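Interleukin-1beta (Gallus gallus, PDB 2WRY) probably acts as a secreted, inflammation-promoting cytokine of the IL-1 family, its C-terminal beta-trefoil portion binding the interleukin-1 receptor. Local coordinates at residues F22-P27 with Y74-S79; S79-G84 with Q90-D95. All coordinates share one frame; numbering follows the deposited sequence.

Contact 1: F22-P27 with Y74-S79; sequences FVLESP and YKLYMS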
loop_
_atom_site.group_PDB
_atom_site.type_symbol
_atom_site.label_atom_id
_atom_site.label_comp_id
_atom_site.label_asym_id
_atom_site.label_seq_id
_atom_site.Cartn_x
_atom_site.Cartn_y
_atom_site.Cartn_z
ATOM N N PHE A 22 5.808 -4.656 -7.579
ATOM C CA PHE A 22 4.957 -3.582 -8.125
ATOM C C PHE A 22 5.714 -2.815 -9.220
ATOM O O PHE A 22 6.923 -2.532 -9.096
ATOM C CB PHE A 22 4.578 -2.574 -7.038
ATOM C CG PHE A 22 3.698 -3.108 -5.931
ATOM C CD1 PHE A 22 3.064 -4.351 -6.016
ATOM C CD2 PHE A 22 3.520 -2.335 -4.789
ATOM C CE1 PHE A 22 2.251 -4.799 -4.947
ATOM C CE2 PHE A 22 2.702 -2.752 -3.736
ATOM C CZ PHE A 22 2.067 -3.995 -3.814
ATOM N N VAL A 23 5.003 -2.481 -10.289
ATOM C CA VAL A 23 5.490 -1.468 -11.243
ATOM C C VAL A 23 4.412 -0.423 -11.450
ATOM O O VAL A 23 3.229 -0.732 -11.297
ATOM C CB VAL A 23 5.980 -2.050 -12.619
ATOM C CG1 VAL A 23 7.064 -3.115 -12.420
ATOM C CG2 VAL A 23 4.823 -2.545 -13.501
ATOM N N LEU A 24 4.815 0.799 -11.814
ATOM C CA LEU A 24 3.845 1.860 -12.084
ATOM C C LEU A 24 3.461 1.807 -13.559
ATOM O O LEU A 24 4.210 2.265 -14.428
ATOM C CB LEU A 24 4.400 3.231 -11.657
ATOM C CG LEU A 24 3.401 4.379 -11.664
ATOM C CD1 LEU A 24 2.295 4.128 -10.640
ATOM C CD2 LEU A 24 4.093 5.708 -11.383
ATOM N N GLU A 25 2.325 1.180 -13.843
ATOM C CA GLU A 25 1.899 0.960 -15.216
ATOM C C GLU A 25 1.589 2.282 -15.900
ATOM O O GLU A 25 1.936 2.496 -17.079
ATOM C CB GLU A 25 0.671 0.051 -15.254
ATOM C CG GLU A 25 0.133 -0.163 -16.661
ATOM C CD GLU A 25 -1.047 -1.099 -16.702
ATOM O OE1 GLU A 25 -2.146 -0.702 -16.240
ATOM O OE2 GLU A 25 -0.873 -2.231 -17.207
ATOM N N SER A 26 0.913 3.145 -15.155
ATOM C CA SER A 26 0.536 4.476 -15.609
ATOM C C SER A 26 0.565 5.367 -14.382
ATOM O O SER A 26 0.616 4.878 -13.245
ATOM C CB SER A 26 -0.859 4.446 -16.234
ATOM O OG SER A 26 -1.831 4.180 -15.235
ATOM N N PRO A 27 0.569 6.692 -14.573
ATOM C CA PRO A 27 0.635 7.514 -13.380
ATOM C C PRO A 27 -0.420 7.260 -12.293
ATOM O O PRO A 27 -0.214 7.675 -11.162
ATOM C CB PRO A 27 0.553 8.942 -13.940
ATOM C CG PRO A 27 1.116 8.799 -15.303
ATOM C CD PRO A 27 0.616 7.495 -15.803
ATOM N N TYR A 74 8.299 8.780 -7.471
ATOM C CA TYR A 74 7.226 9.198 -8.345
ATOM C C TYR A 74 6.319 10.280 -7.743
ATOM O O TYR A 74 5.376 10.729 -8.411
ATOM C CB TYR A 74 6.392 7.993 -8.746
ATOM C CG TYR A 74 7.095 6.971 -9.604
ATOM C CD1 TYR A 74 7.675 5.826 -9.042
ATOM C CD2 TYR A 74 7.137 7.117 -10.990
ATOM C CE1 TYR A 74 8.260 4.847 -9.842
ATOM C CE2 TYR A 74 7.735 6.141 -11.804
ATOM C CZ TYR A 74 8.282 5.015 -11.217
ATOM O OH TYR A 74 8.867 4.051 -12.006
ATOM N N LYS A 75 6.598 10.683 -6.497
ATOM C CA LYS A 75 5.884 11.791 -5.848
ATOM C C LYS A 75 4.374 11.491 -5.711
ATOM O O LYS A 75 3.509 12.381 -5.800
ATOM C CB LYS A 75 6.207 13.119 -6.591
ATOM C CG LYS A 75 7.695 13.619 -6.435
ATOM C CD LYS A 75 8.699 12.823 -7.269
ATOM C CE LYS A 75 10.057 13.506 -7.313
ATOM N NZ LYS A 75 11.037 12.682 -8.079
ATOM N N LEU A 76 4.076 10.215 -5.455
ATOM C CA LEU A 76 2.702 9.740 -5.289
ATOM C C LEU A 76 2.575 9.096 -3.917
ATOM O O LEU A 76 3.542 8.526 -3.416
ATOM C CB LEU A 76 2.377 8.672 -6.336
ATOM C CG LEU A 76 2.380 9.099 -7.821
ATOM C CD1 LEU A 76 2.324 7.899 -8.764
ATOM C CD2 LEU A 76 1.208 10.065 -8.140
ATOM N N TYR A 77 1.373 9.177 -3.333
ATOM C CA TYR A 77 0.997 8.338 -2.184
ATOM C C TYR A 77 -0.242 7.505 -2.503
ATOM O O TYR A 77 -1.108 7.956 -3.261
ATOM C CB TYR A 77 0.756 9.177 -0.924
ATOM C CG TYR A 77 2.045 9.555 -0.228
ATOM C CD1 TYR A 77 2.538 8.782 0.830
ATOM C CD2 TYR A 77 2.800 10.656 -0.640
ATOM C CE1 TYR A 77 3.711 9.105 1.473
ATOM C CE2 TYR A 77 3.982 10.994 0.010
ATOM C CZ TYR A 77 4.438 10.196 1.062
ATOM O OH TYR A 77 5.618 10.461 1.700
ATOM N N MET A 78 -0.304 6.279 -1.950
ATOM C CA MET A 78 -1.504 5.435 -2.099
ATOM C C MET A 78 -2.629 6.003 -1.257
ATOM O O MET A 78 -2.394 6.515 -0.161
ATOM C CB MET A 78 -1.225 4.010 -1.610
ATOM C CG MET A 78 -0.082 3.370 -2.339
ATOM S SD MET A 78 -0.151 1.591 -2.006
ATOM C CE MET A 78 -0.991 1.022 -3.441
ATOM N N SER A 79 -3.854 5.857 -1.732
ATOM C CA SER A 79 -5.018 6.242 -0.898
ATOM C C SER A 79 -6.193 5.324 -1.191
ATOM O O SER A 79 -6.257 4.730 -2.252
ATOM C CB SER A 79 -5.416 7.705 -1.159
ATOM O OG SER A 79 -5.909 7.831 -2.472
HETATM O O HOH W 1 7.472 1.445 -12.515
#
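Leu24, Tyr74 and Leu76 form a small apolar cluster in a beta-trefoil, bordered by the carbonyl of Pro27, where the strand 21-26 turns its corner at Glu25 and meets the loop residue Tyr74 and Leu76 at the start of the strand 76-83. No direct hydrogen bond joins the two segments, so the contact illustrates how strands of separate sheets are matched by side chains. One methyl, Leu24 CD2, does most of the work. In a CH-pi contact Leu24 CD2 lies over one face of the Tyr74 ring, 3.7 Å from its centroid and 26° off the normal. It is displaced toward the rim, so Leu24 CD2 comes within 3.4 Å of Tyr74 CD2, a tight fit. Leu24 reaches across because its CG stands anti to the backbone N (chi1 -170°). Leu76 CD1 completes the cluster, 3.8 Å from Leu24 CD2 and 3.5 Å from the carbonyl Pro27 O. At the far end of the ring a water accepts from Leu24 N at 2.8 Å and lies 3.0 Å from Tyr74 OH, so it gives the Leu24 amide an acceptor and bridges it to the phenol. A classic beta bulge, Glu25 and Ser26 facing Gln29, accompanies the corner. The contact thus sets the hairpin 21-26/29-33 against the hairpin 76-83/86-93, within the beta-trefoil fold of the IL-1 family, which is built from such antiparallel hairpins.

Contact 2: S79-G84 with Q90-D95; sequences SCVMSG and QLEEAD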
loop_
_atom_site.group_PDB
_atom_site.type_symbol
_atom_site.label_atom_id
_atom_site.label_comp_id
_atom_site.label_asym_id
_atom_site.label_seq_id
_atom_site.Cartn_x
_atom_site.Cartn_y
_atom_site.Cartn_z
ATOM N N SER A 79 -3.854 5.857 -1.732
ATOM C CA SER A 79 -5.018 6.242 -0.898
ATOM C C SER A 79 -6.193 5.324 -1.191
ATOM O O SER A 79 -6.257 4.730 -2.252
ATOM C CB SER A 79 -5.416 7.705 -1.159
ATOM O OG SER A 79 -5.909 7.831 -2.472
ATOM N N CYS A 80 -7.128 5.216 -0.246
ATOM C CA CYS A 80 -8.364 4.473 -0.496
ATOM C C CYS A 80 -9.513 5.440 -0.519
ATOM O O CYS A 80 -9.686 6.233 0.410
ATOM C CB CYS A 80 -8.580 3.475 0.626
ATOM S SG CYS A 80 -7.300 2.271 0.635
ATOM N N VAL A 81 -10.315 5.353 -1.571
ATOM C CA VAL A 81 -11.438 6.280 -1.735
ATOM C C VAL A 81 -12.608 5.558 -2.354
ATOM O O VAL A 81 -12.434 4.504 -2.995
ATOM C CB VAL A 81 -11.067 7.494 -2.625
ATOM C CG1 VAL A 81 -9.920 8.319 -2.018
ATOM C CG2 VAL A 81 -10.762 7.080 -4.056
ATOM N N MET A 82 -13.808 6.132 -2.183
ATOM C CA MET A 82 -14.966 5.588 -2.872
ATOM C C MET A 82 -14.944 6.047 -4.326
ATOM O O MET A 82 -14.749 7.248 -4.616
ATOM C CB MET A 82 -16.257 6.105 -2.235
ATOM C CG MET A 82 -17.455 5.335 -2.706
ATOM S SD MET A 82 -17.512 3.712 -1.967
ATOM C CE MET A 82 -18.126 4.038 -0.308
ATOM N N SER A 83 -15.169 5.102 -5.219
ATOM C CA SER A 83 -15.358 5.384 -6.638
ATOM C C SER A 83 -16.629 4.682 -7.081
ATOM O O SER A 83 -16.740 3.448 -7.054
ATOM C CB SER A 83 -14.162 4.898 -7.470
ATOM O OG SER A 83 -14.352 5.238 -8.849
ATOM N N GLY A 84 -17.595 5.495 -7.484
ATOM C CA GLY A 84 -18.924 5.034 -7.667
ATOM C C GLY A 84 -19.404 4.738 -6.263
ATOM O O GLY A 84 -19.488 5.645 -5.374
ATOM N N GLN A 90 -6.301 4.116 -4.981
ATOM C CA GLN A 90 -5.778 5.042 -5.989
ATOM C C GLN A 90 -4.418 5.572 -5.611
ATOM O O GLN A 90 -3.936 5.382 -4.497
ATOM C CB GLN A 90 -6.764 6.160 -6.281
ATOM C CG GLN A 90 -7.056 7.086 -5.184
ATOM C CD GLN A 90 -7.893 8.282 -5.662
ATOM O OE1 GLN A 90 -8.665 8.186 -6.636
ATOM N NE2 GLN A 90 -7.747 9.401 -4.977
ATOM N N LEU A 91 -3.772 6.186 -6.590
ATOM C CA LEU A 91 -2.497 6.825 -6.357
ATOM C C LEU A 91 -2.732 8.303 -6.602
ATOM O O LEU A 91 -3.317 8.693 -7.622
ATOM C CB LEU A 91 -1.457 6.325 -7.346
ATOM C CG LEU A 91 -1.232 4.815 -7.409
ATOM C CD1 LEU A 91 -0.251 4.479 -8.533
ATOM C CD2 LEU A 91 -0.709 4.293 -6.062
ATOM N N GLU A 92 -2.286 9.111 -5.662
ATOM C CA GLU A 92 -2.493 10.552 -5.737
ATOM C C GLU A 92 -1.180 11.285 -5.663
ATOM O O GLU A 92 -0.297 10.903 -4.902
ATOM C CB GLU A 92 -3.363 11.031 -4.553
ATOM C CG GLU A 92 -4.755 10.463 -4.502
ATOM C CD GLU A 92 -5.623 11.151 -3.460
ATOM O OE1 GLU A 92 -6.498 10.472 -2.877
ATOM O OE2 GLU A 92 -5.470 12.382 -3.254
ATOM N N GLU A 93 -1.052 12.345 -6.475
ATOM C CA GLU A 93 0.039 13.272 -6.303
ATOM C C GLU A 93 -0.211 13.951 -4.976
ATOM O O GLU A 93 -1.238 14.632 -4.781
ATOM C CB GLU A 93 0.059 14.310 -7.436
ATOM C CG GLU A 93 0.420 13.738 -8.785
ATOM C CD GLU A 93 0.256 14.760 -9.893
ATOM O OE1 GLU A 93 0.942 15.796 -9.837
ATOM O OE2 GLU A 93 -0.564 14.525 -10.812
ATOM N N ALA A 94 0.691 13.746 -4.034
ATOM C CA ALA A 94 0.544 14.367 -2.727
ATOM C C ALA A 94 1.929 14.565 -2.196
ATOM O O ALA A 94 2.816 13.734 -2.428
ATOM C CB ALA A 94 -0.294 13.493 -1.765
ATOM N N ASP A 95 2.116 15.685 -1.517
ATOM C CA ASP A 95 3.359 15.930 -0.778
ATOM C C ASP A 95 3.333 15.210 0.569
ATOM O O ASP A 95 2.317 14.599 0.945
ATOM C CB ASP A 95 3.579 17.432 -0.652
ATOM C CG ASP A 95 3.714 18.102 -2.021
ATOM O OD1 ASP A 95 4.600 17.676 -2.797
ATOM O OD2 ASP A 95 2.923 19.014 -2.343
#
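Ser79, Gln90 and Glu92 turn their polar ends toward one another, and a single carboxylate oxygen, Glu92 OE1, is the meeting point. Ser79 OG donates to Glu92 OE1 at 2.7 Å, arriving on its anti side and 26° out of the carboxylate plane. From the opposite face comes the amide of Gln90, whose NE2 also donates to Glu92 OE1 at 2.7 Å in a bent bond (144° at the hydrogen); this donor stands well above the carboxylate plane, although the oxygen lies almost exactly in the plane of the amide. Gln90 can reach it because its CG sits between the backbone N and the carbonyl carbon, with the chain extended beyond. The same placement brings Gln90 CG to 3.0 Å from Ser79 OG. The backbones beneath belong to the beta hairpin of the strands 76-83 and 86-93, in which Ser79 and Gln90 form an antiparallel hydrogen-bonded pair: Ser79 N to Gln90 O and Gln90 N to Ser79 O are both 2.8 Å, the second nearly straight. The short segments run at 110° rather than near 180°, a sign of strong twist and coil, while backbone pairing continues through Val81 with Thr88 and Tyr77 with Glu92. Arg107 forms a salt bridge to Glu92 OE1, which probably favours the ionised carboxylate. With an alanine in place of Glu92, Ser79 OG and Gln90 NE2 would probably lose their shared acceptor and Arg107 its countercharge, setting the Gln90 amide freer to turn. Val81 crosses Gln90 at about a right angle, and its CG2 touches Gln90 CD at 3.5 Å, flanking the amide with a methyl group.

From the N terminus, the chain first passes through 22-27 on the strand 21-26. Contact 1 then closes a long excursion of 46 residues, which includes the strands 29-33, 45-53 and 66-71, when the chain returns at 74-79. Contact 2 opens from that same strand and closes the tip of the hairpin, its segments only five residues apart. The two therefore run in series, neither nested nor crossed, and share Ser79. Contact 1 works between sheets and contact 2 within one. They also touch: Tyr77 N probably donates to Glu92 O, binding the hairpin arms to each other, while the strand 21-26 meets 76-83 through Leu76 and 86-93 through Leu91, which packs on Leu24.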